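PDB 3AQ1: thermosome subunit from Methanococcoides burtonii, which probably binds unfolded proteins and, like other group II chaperonins, couples ATP binding and hydrolysis to helping them fold. Local coordinates for residues I107-I112 and D344-V349. Residues are numbered along the deposited sequence; the frame is centred on the assembly and turned at random.
Sequences IAGTAI and DALHVV
Ala108 of helix 101-109 and Ala111 of the type I beta turn Gly109 to Ile112 both meet Ala345 of helix 332-355, in what is probably the intermediate domain of the group II chaperonin fold. The contact is apolar, and small residues let the backbones come close: the CA atoms of Ala108 and Ala345 are 4.8 Å apart. The methyl of Ala345 lies among three neighbours, with Ala108 O 3.8 Å from its CB, Ala111 CB beside it and Ile112 CG1 approaching by its flank. Thr128 of helix 121-132 also touches Ala345, which places a third helix at this junction. Ala111 presses its CB onto the helix backbone itself, 3.6 Å from Ala345 N, since a lone methyl can lie directly against the main chain.

Branched residues fill the wider part. Ile107 turns CG2 away from its own backbone N, and the side chain crosses that of Val348 obliquely, its CG2 meeting Val348 CG1 at 3.9 Å. The two methyls of Val348 divide their work, CG1 facing Ile107 and CG2 facing Ala111 CB. Val349, with CG2 beside its backbone N, reaches Ala108 CB.

Thr110 bonds within its own segment and suits this position because its hydroxyl folds back: Ile107 O accepts both Thr110 N and, in the carbonyl plane, Thr110 OG1 at 2.7 Å, with a C=O...OG1 angle of 160°.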
ATOM      1  N   ILE A 107      10.121   9.465  -3.271  1.00 47.32           N
ATOM      2  CA  ILE A 107       8.978   9.070  -2.452  1.00 44.50           C
ATOM      3  C   ILE A 107       9.245   7.746  -1.725  1.00 45.42           C
ATOM      4  O   ILE A 107       9.173   7.684  -0.498  1.00 40.41           O
ATOM      5  CB  ILE A 107       7.676   9.030  -3.287  1.00 45.09           C
ATOM      6  CG1 ILE A 107       7.193  10.452  -3.542  1.00 56.55           C
ATOM      7  CG2 ILE A 107       6.568   8.230  -2.596  1.00 37.72           C
ATOM      8  CD1 ILE A 107       5.969  10.532  -4.405  1.00 62.09           C
ATOM      9  N   ALA A 108       9.584   6.703  -2.476  1.00 41.68           N
ATOM     10  CA  ALA A 108       9.925   5.409  -1.889  1.00 40.65           C
ATOM     11  C   ALA A 108      11.017   5.524  -0.820  1.00 44.20           C
ATOM     12  O   ALA A 108      10.948   4.865   0.215  1.00 45.82           O
ATOM     13  CB  ALA A 108      10.340   4.405  -2.978  1.00 42.00           C
ATOM     14  N   GLY A 109      12.023   6.352  -1.079  1.00 50.52           N
ATOM     15  CA  GLY A 109      13.065   6.622  -0.103  1.00 46.60           C
ATOM     16  C   GLY A 109      12.529   6.941   1.289  1.00 55.49           C
ATOM     17  O   GLY A 109      13.097   6.515   2.290  1.00 61.51           O
ATOM     18  N   THR A 110      11.428   7.682   1.363  1.00 51.96           N
ATOM     19  CA  THR A 110      10.900   8.113   2.650  1.00 44.96           C
ATOM     20  C   THR A 110      10.464   6.952   3.547  1.00 47.92           C
ATOM     21  O   THR A 110      10.393   7.103   4.772  1.00 56.38           O
ATOM     22  CB  THR A 110       9.709   9.089   2.498  1.00 49.84           C
ATOM     23  OG1 THR A 110       8.534   8.378   2.073  1.00 44.60           O
ATOM     24  CG2 THR A 110      10.039  10.210   1.516  1.00 46.07           C
ATOM     25  N   ALA A 111      10.164   5.802   2.955  1.00 42.14           N
ATOM     26  CA  ALA A 111       9.679   4.656   3.738  1.00 49.98           C
ATOM     27  C   ALA A 111      10.808   3.738   4.218  1.00 51.29           C
ATOM     28  O   ALA A 111      10.582   2.762   4.939  1.00 59.73           O
ATOM     29  CB  ALA A 111       8.618   3.861   2.957  1.00 35.15           C
ATOM     30  N   ILE A 112      12.026   4.091   3.839  1.00 38.28           N
ATOM     31  CA  ILE A 112      13.179   3.237   4.030  1.00 52.23           C
ATOM     32  C   ILE A 112      14.193   3.955   4.905  1.00 60.42           C
ATOM     33  O   ILE A 112      15.034   4.712   4.413  1.00 61.93           O
ATOM     34  CB  ILE A 112      13.825   2.898   2.652  1.00 48.95           C
ATOM     35  CG1 ILE A 112      12.766   2.374   1.670  1.00 43.03           C
ATOM     36  CG2 ILE A 112      14.996   1.932   2.813  1.00 42.81           C
ATOM     37  CD1 ILE A 112      13.326   1.999   0.303  1.00 44.49           C
ATOM     38  N   ASP A 344       6.721  -1.413   2.997  1.00 49.91           N
ATOM     39  CA  ASP A 344       6.273  -0.049   3.226  1.00 49.43           C
ATOM     40  C   ASP A 344       6.432   0.820   1.992  1.00 49.12           C
ATOM     41  O   ASP A 344       5.497   1.512   1.593  1.00 51.73           O
ATOM     42  CB  ASP A 344       7.001   0.580   4.407  1.00 54.42           C
ATOM     43  CG  ASP A 344       6.566   0.004   5.720  1.00 59.03           C
ATOM     44  OD1 ASP A 344       5.429  -0.506   5.793  1.00 63.62           O
ATOM     45  OD2 ASP A 344       7.366   0.055   6.678  1.00 66.57           O
ATOM     46  N   ALA A 345       7.615   0.781   1.384  1.00 40.73           N
ATOM     47  CA  ALA A 345       7.878   1.620   0.221  1.00 38.79           C
ATOM     48  C   ALA A 345       6.927   1.313  -0.934  1.00 44.45           C
ATOM     49  O   ALA A 345       6.434   2.228  -1.586  1.00 51.14           O
ATOM     50  CB  ALA A 345       9.316   1.497  -0.219  1.00 36.74           C
ATOM     51  N   LEU A 346       6.682   0.028  -1.188  1.00 47.28           N
ATOM     52  CA  LEU A 346       5.760  -0.379  -2.244  1.00 47.77           C
ATOM     53  C   LEU A 346       4.412   0.315  -2.051  1.00 44.43           C
ATOM     54  O   LEU A 346       3.902   0.949  -2.968  1.00 49.37           O
ATOM     55  CB  LEU A 346       5.591  -1.908  -2.286  1.00 46.12           C
ATOM     56  CG  LEU A 346       6.746  -2.725  -2.879  1.00 43.58           C
ATOM     57  CD1 LEU A 346       6.678  -4.183  -2.476  1.00 43.65           C
ATOM     58  CD2 LEU A 346       6.830  -2.587  -4.375  1.00 36.50           C
ATOM     59  N   HIS A 347       3.862   0.217  -0.845  1.00 45.12           N
ATOM     60  CA  HIS A 347       2.582   0.840  -0.499  1.00 53.09           C
ATOM     61  C   HIS A 347       2.552   2.352  -0.676  1.00 56.93           C
ATOM     62  O   HIS A 347       1.651   2.874  -1.332  1.00 58.89           O
ATOM     63  CB  HIS A 347       2.163   0.462   0.923  1.00 55.29           C
ATOM     64  CG  HIS A 347       1.612  -0.928   1.030  1.00 84.29           C
ATOM     65  ND1 HIS A 347       0.261  -1.200   0.986  1.00 97.20           N
ATOM     66  CD2 HIS A 347       2.232  -2.128   1.155  1.00 84.60           C
ATOM     67  CE1 HIS A 347       0.074  -2.503   1.097  1.00 96.88           C
ATOM     68  NE2 HIS A 347       1.253  -3.090   1.199  1.00 88.91           N
ATOM     69  N   VAL A 348       3.527   3.051  -0.097  1.00 52.76           N
ATOM     70  CA  VAL A 348       3.590   4.505  -0.221  1.00 55.75           C
ATOM     71  C   VAL A 348       3.615   4.920  -1.690  1.00 51.38           C
ATOM     72  O   VAL A 348       2.853   5.783  -2.121  1.00 62.13           O
ATOM     73  CB  VAL A 348       4.814   5.119   0.506  1.00 52.34           C
ATOM     74  CG1 VAL A 348       4.733   6.623   0.458  1.00 45.57           C
ATOM     75  CG2 VAL A 348       4.862   4.660   1.945  1.00 56.55           C
ATOM     76  N   VAL A 349       4.492   4.310  -2.464  1.00 38.90           N
ATOM     77  CA  VAL A 349       4.543   4.608  -3.889  1.00 43.51           C
ATOM     78  C   VAL A 349       3.227   4.267  -4.621  1.00 49.58           C
ATOM     79  O   VAL A 349       2.738   5.049  -5.445  1.00 44.74           O
ATOM     80  CB  VAL A 349       5.734   3.919  -4.537  1.00 34.30           C
ATOM     81  CG1 VAL A 349       5.790   4.243  -6.031  1.00 32.76           C
ATOM     82  CG2 VAL A 349       7.001   4.362  -3.835  1.00 32.72           C
TER